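Local coordinates for ribonucleoside-diphosphate reductase subunit beta (Clostridium botulinum, PDB 6ZJK), which forms the small R2 subunit of ribonucleotide reductase, whose di-iron centre probably generates the radical needed to reduce ribonucleoside diphosphates to deoxyribonucleotides, at residues E112-I117 with I132-E137; A199-E204 with T240-F245; N69-E74 with E138-S143. All blocks are in the same frame, centred on the assembly; numbering follows the deposited sequence.

Contact 1: residues E112-I117 with I132-E137. With FE (Fe (III) ion), chain G; FE (Fe (III) ion), chain H.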
loop_
_atom_site.group_PDB
_atom_site.type_symbol
_atom_site.label_atom_id
_atom_site.label_comp_id
_atom_site.label_asym_id
_atom_site.label_seq_id
_atom_site.Cartn_x
_atom_site.Cartn_y
_atom_site.Cartn_z
ATOM N N GLU A 112 8.875 -3.030 -2.958
ATOM C CA GLU A 112 9.769 -2.870 -1.898
ATOM C C GLU A 112 10.340 -1.488 -1.793
ATOM O O GLU A 112 10.624 -1.068 -0.730
ATOM C CB GLU A 112 10.931 -3.802 -2.088
ATOM C CG GLU A 112 10.609 -5.240 -1.863
ATOM C CD GLU A 112 10.472 -5.582 -0.427
ATOM O OE1 GLU A 112 9.754 -6.520 -0.159
ATOM O OE2 GLU A 112 11.091 -4.934 0.408
ATOM N N ASN A 113 10.543 -0.799 -2.892
ATOM C CA ASN A 113 11.154 0.507 -2.850
ATOM C C ASN A 113 10.239 1.702 -2.612
ATOM O O ASN A 113 10.645 2.622 -2.006
ATOM C CB ASN A 113 11.921 0.774 -4.114
ATOM C CG ASN A 113 12.766 1.991 -4.028
ATOM O OD1 ASN A 113 13.606 2.094 -3.172
ATOM N ND2 ASN A 113 12.561 2.897 -4.917
ATOM N N LEU A 114 9.052 1.683 -3.166
ATOM C CA LEU A 114 8.113 2.759 -2.991
ATOM C C LEU A 114 7.926 3.223 -1.538
ATOM O O LEU A 114 7.862 4.386 -1.298
ATOM C CB LEU A 114 6.783 2.402 -3.610
ATOM C CG LEU A 114 6.805 2.440 -5.112
ATOM C CD1 LEU A 114 5.497 2.098 -5.733
ATOM C CD2 LEU A 114 7.309 3.770 -5.586
ATOM N N PRO A 115 7.869 2.297 -0.598
ATOM C CA PRO A 115 7.694 2.769 0.761
ATOM C C PRO A 115 8.894 3.455 1.303
ATOM O O PRO A 115 8.817 4.096 2.299
ATOM C CB PRO A 115 7.464 1.515 1.537
ATOM C CG PRO A 115 6.935 0.573 0.588
ATOM C CD PRO A 115 7.428 0.917 -0.754
ATOM N N ASN A 116 10.015 3.307 0.643
ATOM C CA ASN A 116 11.209 3.939 1.110
ATOM C C ASN A 116 11.284 5.347 0.606
ATOM O O ASN A 116 11.923 6.188 1.177
ATOM C CB ASN A 116 12.401 3.162 0.622
ATOM C CG ASN A 116 12.790 2.087 1.563
ATOM O OD1 ASN A 116 11.966 1.326 2.022
ATOM N ND2 ASN A 116 14.063 2.016 1.854
ATOM N N ILE A 117 10.619 5.588 -0.477
ATOM C CA ILE A 117 10.603 6.873 -0.999
ATOM C C ILE A 117 9.553 7.593 -0.219
ATOM O O ILE A 117 9.788 8.640 0.282
ATOM C CB ILE A 117 10.270 6.816 -2.461
ATOM C CG1 ILE A 117 11.539 6.564 -3.227
ATOM C CG2 ILE A 117 9.638 8.092 -2.917
ATOM C CD1 ILE A 117 11.303 6.258 -4.658
ATOM N N ILE A 132 -1.217 3.838 -2.640
ATOM C CA ILE A 132 -2.116 3.211 -3.549
ATOM C C ILE A 132 -1.299 2.591 -4.695
ATOM O O ILE A 132 -1.606 1.562 -5.184
ATOM C CB ILE A 132 -3.098 4.191 -4.125
ATOM C CG1 ILE A 132 -3.942 4.830 -3.033
ATOM C CG2 ILE A 132 -4.009 3.536 -5.099
ATOM C CD1 ILE A 132 -4.906 5.876 -3.523
ATOM N N GLN A 133 -0.238 3.265 -5.094
ATOM C CA GLN A 133 0.600 2.779 -6.143
ATOM C C GLN A 133 1.192 1.472 -5.704
ATOM O O GLN A 133 1.147 0.565 -6.430
ATOM C CB GLN A 133 1.703 3.757 -6.509
ATOM C CG GLN A 133 2.548 3.368 -7.686
ATOM C CD GLN A 133 3.648 4.343 -8.042
ATOM O OE1 GLN A 133 3.725 5.458 -7.575
ATOM N NE2 GLN A 133 4.516 3.897 -8.901
ATOM N N THR A 134 1.751 1.420 -4.512
ATOM C CA THR A 134 2.374 0.195 -4.011
ATOM C C THR A 134 1.407 -0.986 -4.042
ATOM O O THR A 134 1.783 -2.106 -4.429
ATOM C CB THR A 134 2.882 0.412 -2.589
ATOM O OG1 THR A 134 3.864 1.448 -2.590
ATOM C CG2 THR A 134 3.500 -0.849 -2.040
ATOM N N PHE A 135 0.164 -0.748 -3.628
ATOM C CA PHE A 135 -0.885 -1.760 -3.677
ATOM C C PHE A 135 -1.112 -2.255 -5.104
ATOM O O PHE A 135 -1.239 -3.463 -5.333
ATOM C CB PHE A 135 -2.149 -1.146 -3.070
ATOM C CG PHE A 135 -3.426 -1.787 -3.493
ATOM C CD1 PHE A 135 -3.885 -2.941 -2.864
ATOM C CD2 PHE A 135 -4.210 -1.208 -4.476
ATOM C CE1 PHE A 135 -5.094 -3.515 -3.225
ATOM C CE2 PHE A 135 -5.418 -1.780 -4.855
ATOM C CZ PHE A 135 -5.862 -2.936 -4.227
ATOM N N GLN A 136 -1.127 -1.341 -6.081
ATOM C CA GLN A 136 -1.319 -1.711 -7.488
ATOM C C GLN A 136 -0.156 -2.526 -8.027
ATOM O O GLN A 136 -0.365 -3.407 -8.870
ATOM C CB GLN A 136 -1.513 -0.462 -8.376
ATOM C CG GLN A 136 -2.845 0.246 -8.132
ATOM C CD GLN A 136 -3.104 1.457 -8.993
ATOM O OE1 GLN A 136 -2.221 1.935 -9.727
ATOM N NE2 GLN A 136 -4.340 1.962 -8.923
ATOM N N GLU A 137 1.040 -2.273 -7.566
ATOM C CA GLU A 137 2.190 -3.011 -7.970
ATOM C C GLU A 137 2.109 -4.463 -7.423
ATOM O O GLU A 137 2.487 -5.370 -8.095
ATOM C CB GLU A 137 3.481 -2.349 -7.547
ATOM C CG GLU A 137 3.793 -0.937 -8.020
ATOM C CD GLU A 137 3.709 -0.632 -9.506
ATOM O OE1 GLU A 137 3.062 -1.293 -10.239
ATOM O OE2 GLU A 137 4.280 0.348 -9.946
HETATM FE FE FE G . 4.011 1.029 -12.008
HETATM FE FE FE H . 3.367 -2.185 -12.226
HETATM O O HOH W 1 2.413 -0.086 -12.940
#
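L114 lays its CD1 methyl over one face of the Q133 amide, 3.7 Å from Q133 CD and at similar range from CG and NE2; the two side chains cross at about a right angle, aliphatic methyl packed on flat amide. A second flat group, the E137 carboxylate, gives one oxygen to each iron: OE2 holds one ion and OE1 the other, both at 2.2 Å, and water 1 is a second bridge between the two ions. The E137 side chain reaches both by bending at chi2 (-52°), while E137 CG runs past L114 CD1 at 4.2 Å. A glutamate suits this place because its two oxygens can span a metal pair; D107 and H140 join it on one iron, E204, E238 and H241 on the other. The two helices, 90-118 and 124-151, run almost exactly antiparallel here, their local axes 9.4 Å apart, as neighbours in the ferritin-like helical bundle of R2 proteins. Closer to the subunit interface, T134 slides past L114, its OG1 lying 3.2 Å from L114 CB. With OG1 set beside its own backbone N (chi1 -61°), the hydroxyl is bonded to L130 O one turn back, which lets a polar atom sit against aliphatic carbon. P115, its CD 4.0 Å from T134 OG1, has no N-H to give, and helix 90-118 is kinked at this point. The P115 carbonyl O takes a weak hydrogen bond from R119 NH2 of the second subunit.

Contact 2: residues A199-E204 with T240-F245; sequences ANYILE and THLVLF. With FE (Fe (III) ion), chain G.
E204 reaches from helix 190-220 toward H241, a carboxylate on a chain long enough to meet the metal. Its CB touches the CD1 methyl of L242 at 4.1 Å. CG stands beside the backbone N (chi1 -53°), 4.0 Å from the iron, and the chain runs on extended. CD packs on H241 CB, and OE1 comes within 3.2 Å of that same CB, a close carbon-oxygen approach rather than a hydrogen bond. OE2 binds the iron at 2.1 Å and takes a weak hydrogen bond from Q110 NE2. It lies in the plane of the H241 ring, at its edge, near ND1; the two are not hydrogen-bonded but share the ion, which ND1 binds at 2.4 Å. H241 belongs to the E-x-x-H pair E238/H241 on helix 225-255, a signature of the di-iron carboxylate proteins, and the two helices meet antiparallel at -155° within the ferritin-like bundle. Imidazole suits the site since its second nitrogen, NE2, can bond Q136 OE1 and fix the ring's rotation. One turn further from the iron, the N200 amide lies against the F245 ring with planes 20° apart, N200 CG 3.7 Å from F245 CZ; N200 OD1 accepts from Q110 NE2. On the other flank Y201 CE1 rests 4.0 Å from L242 CD1, an apolar methyl suited to touch both tyrosine ring and E204 CB, while the tyrosine hydroxyl bonds R310 O and Q246.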
loop_
_atom_site.group_PDB
_atom_site.type_symbol
_atom_site.label_atom_id
_atom_site.label_comp_id
_atom_site.label_asym_id
_atom_site.label_seq_id
_atom_site.Cartn_x
_atom_site.Cartn_y
_atom_site.Cartn_z
ATOM N N ALA A 199 14.870 7.297 -11.647
ATOM C CA ALA A 199 14.932 5.874 -11.956
ATOM C C ALA A 199 13.549 5.271 -12.057
ATOM O O ALA A 199 13.245 4.581 -12.979
ATOM C CB ALA A 199 15.717 5.173 -10.924
ATOM N N ASN A 200 12.706 5.559 -11.085
ATOM C CA ASN A 200 11.354 5.133 -11.111
ATOM C C ASN A 200 10.654 5.541 -12.351
ATOM O O ASN A 200 9.972 4.782 -12.916
ATOM C CB ASN A 200 10.621 5.839 -10.011
ATOM C CG ASN A 200 10.269 4.960 -8.892
ATOM O OD1 ASN A 200 9.365 4.204 -8.985
ATOM N ND2 ASN A 200 10.986 5.073 -7.817
ATOM N N TYR A 201 10.775 6.808 -12.726
ATOM C CA TYR A 201 10.133 7.360 -13.907
ATOM C C TYR A 201 10.565 6.603 -15.152
ATOM O O TYR A 201 9.783 6.237 -15.943
ATOM C CB TYR A 201 10.382 8.882 -13.997
ATOM C CG TYR A 201 9.722 9.605 -15.125
ATOM C CD1 TYR A 201 8.402 9.532 -15.312
ATOM C CD2 TYR A 201 10.448 10.379 -15.997
ATOM C CE1 TYR A 201 7.811 10.153 -16.353
ATOM C CE2 TYR A 201 9.853 11.024 -17.029
ATOM C CZ TYR A 201 8.534 10.913 -17.190
ATOM O OH TYR A 201 7.893 11.483 -18.172
ATOM N N ILE A 202 11.837 6.330 -15.265
ATOM C CA ILE A 202 12.354 5.570 -16.384
ATOM C C ILE A 202 11.773 4.163 -16.418
ATOM O O ILE A 202 11.258 3.761 -17.394
ATOM C CB ILE A 202 13.865 5.518 -16.350
ATOM C CG1 ILE A 202 14.428 6.865 -16.730
ATOM C CG2 ILE A 202 14.370 4.460 -17.287
ATOM C CD1 ILE A 202 15.828 7.078 -16.297
ATOM N N LEU A 203 11.791 3.501 -15.282
ATOM C CA LEU A 203 11.283 2.149 -15.137
ATOM C C LEU A 203 9.893 1.993 -15.641
ATOM O O LEU A 203 9.642 1.182 -16.424
ATOM C CB LEU A 203 11.409 1.681 -13.715
ATOM C CG LEU A 203 10.835 0.320 -13.324
ATOM C CD1 LEU A 203 11.455 -0.169 -12.060
ATOM C CD2 LEU A 203 9.357 0.256 -13.240
ATOM N N GLU A 204 9.020 2.866 -15.245
ATOM C CA GLU A 204 7.644 2.837 -15.636
ATOM C C GLU A 204 7.320 3.334 -17.005
ATOM O O GLU A 204 6.460 2.834 -17.629
ATOM C CB GLU A 204 6.898 3.674 -14.640
ATOM C CG GLU A 204 7.199 3.202 -13.237
ATOM C CD GLU A 204 6.111 3.433 -12.236
ATOM O OE1 GLU A 204 5.850 4.585 -11.996
ATOM O OE2 GLU A 204 5.566 2.466 -11.695
ATOM N N THR A 240 -1.176 6.217 -14.910
ATOM C CA THR A 240 -1.369 6.957 -13.701
ATOM C C THR A 240 -0.109 7.033 -12.902
ATOM O O THR A 240 0.148 8.009 -12.317
ATOM C CB THR A 240 -2.551 6.442 -12.876
ATOM O OG1 THR A 240 -2.248 5.210 -12.252
ATOM C CG2 THR A 240 -3.690 6.236 -13.708
ATOM N N HIS A 241 0.729 6.019 -12.941
ATOM C CA HIS A 241 1.976 6.066 -12.183
ATOM C C HIS A 241 2.957 7.042 -12.815
ATOM O O HIS A 241 3.749 7.620 -12.172
ATOM C CB HIS A 241 2.650 4.715 -12.037
ATOM C CG HIS A 241 1.821 3.661 -11.365
ATOM N ND1 HIS A 241 2.319 2.429 -11.059
ATOM C CD2 HIS A 241 0.548 3.667 -10.930
ATOM C CE1 HIS A 241 1.380 1.713 -10.493
ATOM N NE2 HIS A 241 0.287 2.430 -10.429
ATOM N N LEU A 242 2.887 7.155 -14.112
ATOM C CA LEU A 242 3.702 8.045 -14.878
ATOM C C LEU A 242 3.352 9.479 -14.540
ATOM O O LEU A 242 4.162 10.204 -14.180
ATOM C CB LEU A 242 3.383 7.811 -16.319
ATOM C CG LEU A 242 4.459 7.667 -17.318
ATOM C CD1 LEU A 242 5.576 6.862 -16.762
ATOM C CD2 LEU A 242 3.875 7.037 -18.550
ATOM N N VAL A 243 2.107 9.843 -14.662
ATOM C CA VAL A 243 1.695 11.168 -14.348
ATOM C C VAL A 243 1.947 11.540 -12.913
ATOM O O VAL A 243 2.244 12.636 -12.632
ATOM C CB VAL A 243 0.270 11.415 -14.669
ATOM C CG1 VAL A 243 -0.021 12.851 -14.412
ATOM C CG2 VAL A 243 0.015 11.118 -16.108
ATOM N N LEU A 244 1.837 10.599 -12.006
ATOM C CA LEU A 244 2.163 10.869 -10.605
ATOM C C LEU A 244 3.617 11.301 -10.460
ATOM O O LEU A 244 3.909 12.359 -9.885
ATOM C CB LEU A 244 1.864 9.642 -9.733
ATOM C CG LEU A 244 2.218 9.653 -8.234
ATOM C CD1 LEU A 244 1.563 10.832 -7.535
ATOM C CD2 LEU A 244 1.782 8.371 -7.568
ATOM N N PHE A 245 4.531 10.524 -11.017
ATOM C CA PHE A 245 5.942 10.863 -10.951
ATOM C C PHE A 245 6.285 12.144 -11.745
ATOM O O PHE A 245 7.092 12.875 -11.360
ATOM C CB PHE A 245 6.860 9.678 -11.254
ATOM C CG PHE A 245 7.158 8.832 -10.044
ATOM C CD1 PHE A 245 6.240 8.014 -9.542
ATOM C CD2 PHE A 245 8.335 8.925 -9.393
ATOM C CE1 PHE A 245 6.484 7.289 -8.435
ATOM C CE2 PHE A 245 8.583 8.195 -8.272
ATOM C CZ PHE A 245 7.656 7.378 -7.802
HETATM FE FE FE G . 4.011 1.029 -12.008
HETATM O O HOH W 1 2.413 -0.086 -12.940
#

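Contact 3: residues N69-E74 with E138-S143. With FE (Fe (III) ion), chain H; GOL (glycerol), chain F.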
loop_
_atom_site.group_PDB
_atom_site.type_symbol
_atom_site.label_atom_id
_atom_site.label_comp_id
_atom_site.label_asym_id
_atom_site.label_seq_id
_atom_site.Cartn_x
_atom_site.Cartn_y
_atom_site.Cartn_z
ATOM N N ASN A 69 -9.973 2.613 -11.226
ATOM C CA ASN A 69 -9.269 1.674 -12.096
ATOM C C ASN A 69 -9.098 0.280 -11.475
ATOM O O ASN A 69 -8.368 -0.542 -12.045
ATOM C CB ASN A 69 -7.883 2.214 -12.459
ATOM C CG ASN A 69 -7.926 3.304 -13.521
ATOM O OD1 ASN A 69 -8.901 3.449 -14.270
ATOM N ND2 ASN A 69 -6.855 4.078 -13.587
ATOM N N PHE A 70 -9.703 0.016 -10.310
ATOM C CA PHE A 70 -9.478 -1.245 -9.584
ATOM C C PHE A 70 -9.925 -2.462 -10.403
ATOM O O PHE A 70 -10.993 -2.466 -11.021
ATOM C CB PHE A 70 -10.206 -1.198 -8.227
ATOM C CG PHE A 70 -10.136 -2.492 -7.420
ATOM C CD1 PHE A 70 -9.022 -2.798 -6.667
ATOM C CD2 PHE A 70 -11.214 -3.365 -7.375
ATOM C CE1 PHE A 70 -8.969 -3.982 -5.911
ATOM C CE2 PHE A 70 -11.171 -4.540 -6.615
ATOM C CZ PHE A 70 -10.045 -4.850 -5.891
ATOM N N TRP A 71 -9.111 -3.489 -10.387
ATOM C CA TRP A 71 -9.391 -4.718 -11.099
ATOM C C TRP A 71 -8.776 -5.910 -10.361
ATOM O O TRP A 71 -7.881 -5.762 -9.589
ATOM C CB TRP A 71 -8.914 -4.639 -12.557
ATOM C CG TRP A 71 -7.463 -4.447 -12.684
ATOM C CD1 TRP A 71 -6.775 -3.351 -12.390
ATOM C CD2 TRP A 71 -6.518 -5.410 -13.108
ATOM N NE1 TRP A 71 -5.467 -3.551 -12.595
ATOM C CE2 TRP A 71 -5.280 -4.821 -13.039
ATOM C CE3 TRP A 71 -6.602 -6.727 -13.531
ATOM C CZ2 TRP A 71 -4.135 -5.484 -13.373
ATOM C CZ3 TRP A 71 -5.475 -7.376 -13.855
ATOM C CH2 TRP A 71 -4.258 -6.762 -13.784
ATOM N N ILE A 72 -9.311 -7.078 -10.613
ATOM C CA ILE A 72 -8.873 -8.307 -10.008
ATOM C C ILE A 72 -8.485 -9.252 -11.116
ATOM O O ILE A 72 -9.292 -9.675 -11.874
ATOM C CB ILE A 72 -9.964 -8.934 -9.117
ATOM C CG1 ILE A 72 -10.418 -7.956 -8.038
ATOM C CG2 ILE A 72 -9.450 -10.188 -8.472
ATOM C CD1 ILE A 72 -11.511 -8.468 -7.144
ATOM N N PRO A 73 -7.231 -9.577 -11.175
ATOM C CA PRO A 73 -6.627 -10.411 -12.203
ATOM C C PRO A 73 -7.331 -11.711 -12.441
ATOM O O PRO A 73 -7.681 -12.036 -13.538
ATOM C CB PRO A 73 -5.245 -10.651 -11.690
ATOM C CG PRO A 73 -4.998 -9.587 -10.764
ATOM C CD PRO A 73 -6.257 -9.081 -10.231
ATOM N N GLU A 74 -7.722 -12.405 -11.378
ATOM C CA GLU A 74 -8.432 -13.698 -11.479
ATOM C C GLU A 74 -9.823 -13.662 -12.033
ATOM O O GLU A 74 -10.338 -14.637 -12.340
ATOM C CB GLU A 74 -8.376 -14.493 -10.178
ATOM C CG GLU A 74 -6.991 -14.986 -9.838
ATOM C CD GLU A 74 -6.890 -15.814 -8.569
ATOM O OE1 GLU A 74 -7.917 -16.033 -7.921
ATOM O OE2 GLU A 74 -5.781 -16.247 -8.233
ATOM N N GLU A 138 1.617 -4.636 -6.203
ATOM C CA GLU A 138 1.394 -5.980 -5.675
ATOM C C GLU A 138 0.388 -6.746 -6.525
ATOM O O GLU A 138 0.539 -7.959 -6.744
ATOM C CB GLU A 138 0.935 -5.931 -4.218
ATOM C CG GLU A 138 1.941 -5.340 -3.233
ATOM C CD GLU A 138 3.064 -6.291 -2.863
ATOM O OE1 GLU A 138 3.126 -7.414 -3.412
ATOM O OE2 GLU A 138 3.888 -5.924 -1.997
ATOM N N ILE A 139 -0.655 -6.064 -6.999
ATOM C CA ILE A 139 -1.633 -6.725 -7.860
ATOM C C ILE A 139 -1.011 -7.128 -9.201
ATOM O O ILE A 139 -1.329 -8.197 -9.753
ATOM C CB ILE A 139 -2.877 -5.838 -8.014
ATOM C CG1 ILE A 139 -3.610 -5.785 -6.662
ATOM C CG2 ILE A 139 -3.813 -6.351 -9.098
ATOM C CD1 ILE A 139 -4.995 -5.195 -6.759
ATOM N N HIS A 140 -0.072 -6.355 -9.673
ATOM C CA HIS A 140 0.586 -6.614 -10.939
ATOM C C HIS A 140 1.415 -7.863 -10.821
ATOM O O HIS A 140 1.320 -8.726 -11.598
ATOM C CB HIS A 140 1.429 -5.429 -11.404
ATOM C CG HIS A 140 0.621 -4.229 -11.793
ATOM N ND1 HIS A 140 1.159 -2.973 -11.942
ATOM C CD2 HIS A 140 -0.699 -4.098 -11.995
ATOM C CE1 HIS A 140 0.191 -2.142 -12.229
ATOM N NE2 HIS A 140 -0.939 -2.796 -12.270
ATOM N N ALA A 141 2.189 -7.916 -9.787
ATOM C CA ALA A 141 3.054 -9.064 -9.550
ATOM C C ALA A 141 2.246 -10.344 -9.406
ATOM O O ALA A 141 2.659 -11.410 -9.890
ATOM C CB ALA A 141 3.924 -8.817 -8.318
ATOM N N GLN A 142 1.079 -10.296 -8.803
ATOM C CA GLN A 142 0.237 -11.454 -8.618
ATOM C C GLN A 142 -0.395 -11.928 -9.872
ATOM O O GLN A 142 -0.613 -13.083 -10.043
ATOM C CB GLN A 142 -0.868 -11.181 -7.618
ATOM C CG GLN A 142 -1.641 -12.385 -7.182
ATOM C CD GLN A 142 -2.938 -12.485 -7.834
ATOM O OE1 GLN A 142 -3.551 -11.522 -8.125
ATOM N NE2 GLN A 142 -3.363 -13.646 -8.062
ATOM N N SER A 143 -0.740 -10.994 -10.723
ATOM C CA SER A 143 -1.231 -11.261 -12.070
ATOM C C SER A 143 -0.328 -12.239 -12.810
ATOM O O SER A 143 -0.804 -12.953 -13.704
ATOM C CB SER A 143 -1.374 -9.963 -12.882
ATOM O OG SER A 143 -0.113 -9.457 -13.306
HETATM FE FE FE H . 3.367 -2.185 -12.226
HETATM C C1 GOL F . -2.033 -15.671 -5.632
HETATM O O1 GOL F . -1.853 -15.867 -7.011
HETATM C C2 GOL F . -3.498 -15.678 -5.339
HETATM O O2 GOL F . -4.193 -16.679 -6.053
HETATM C C3 GOL F . -3.795 -15.751 -3.877
HETATM O O3 GOL F . -5.189 -15.540 -3.766
HETATM O O HOH W 2 -6.460 -11.978 -8.844
HETATM O O HOH W 1 2.413 -0.086 -12.940
#
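W71 and H140 meet at about a right angle, each at the other's ring edge, with W71 CZ2 4.0 Å from H140 CD2. The indole starts from the crowded position between backbone N and carbonyl carbon (chi1 62°), from which its six-membered ring reaches the H140 edge. H140 turns its ND1 to the iron at 2.4 Å, with water 1 in the ring plane. I139, one residue back, stands across P73: the CG2 branch meets P73 CG at 3.8 Å, while CD1 lies 4.1 Å from W71 O, a buried carbonyl with no partner in the model, and reaches the F70 ring. Branched isoleucine suits a place where proline, carbonyl and aromatic converge. Further along the helix Q142 passes P73 obliquely, OE1 3.6 Å from P73 CG. That oxygen also accepts from water 2, which in turn accepts from E74 N, tying loop to helix through solvent. E74 crosses Q142 with carboxylate and amide planes 67° apart; no direct bond joins them, but a glycerol, probably from the crystallisation liquor, spans the gap, giving O2 to E74 OE2 at 2.7 Å and taking Q142 NE2 on O1 at 2.9 Å. E74 OE1 is salt-bridged to R64 of the second subunit. Both W71 NE1 and H140 NE2 bond D237 OD2. This tryptophan-aspartate-histidine-iron chain is typical of R2 subunits, where it is thought to carry the radical between the metal centre and the large subunit.

Each contact supplies ligands to one di-iron centre, its ions about 3.3 Å apart between centres and bridged by water 1: contact 2 to one ion, contact 3 to the other, contact 1 to both. Contacts 1 and 2, with centres about 12 Å apart, meet most closely: E137 OE2 and E204 OE2 lie 3.0 Å from each other on the same iron, and helix 124-151 adds a second-shell bond to H241. Contacts 1 and 3 share that helix, their centres about 14 Å apart, and join where F135 CZ touches F70 CE1 at 3.7 Å, beside the second subunit. Contacts 2 and 3 barely meet, T240 CG2 lying 3.8 Å from N69 ND2.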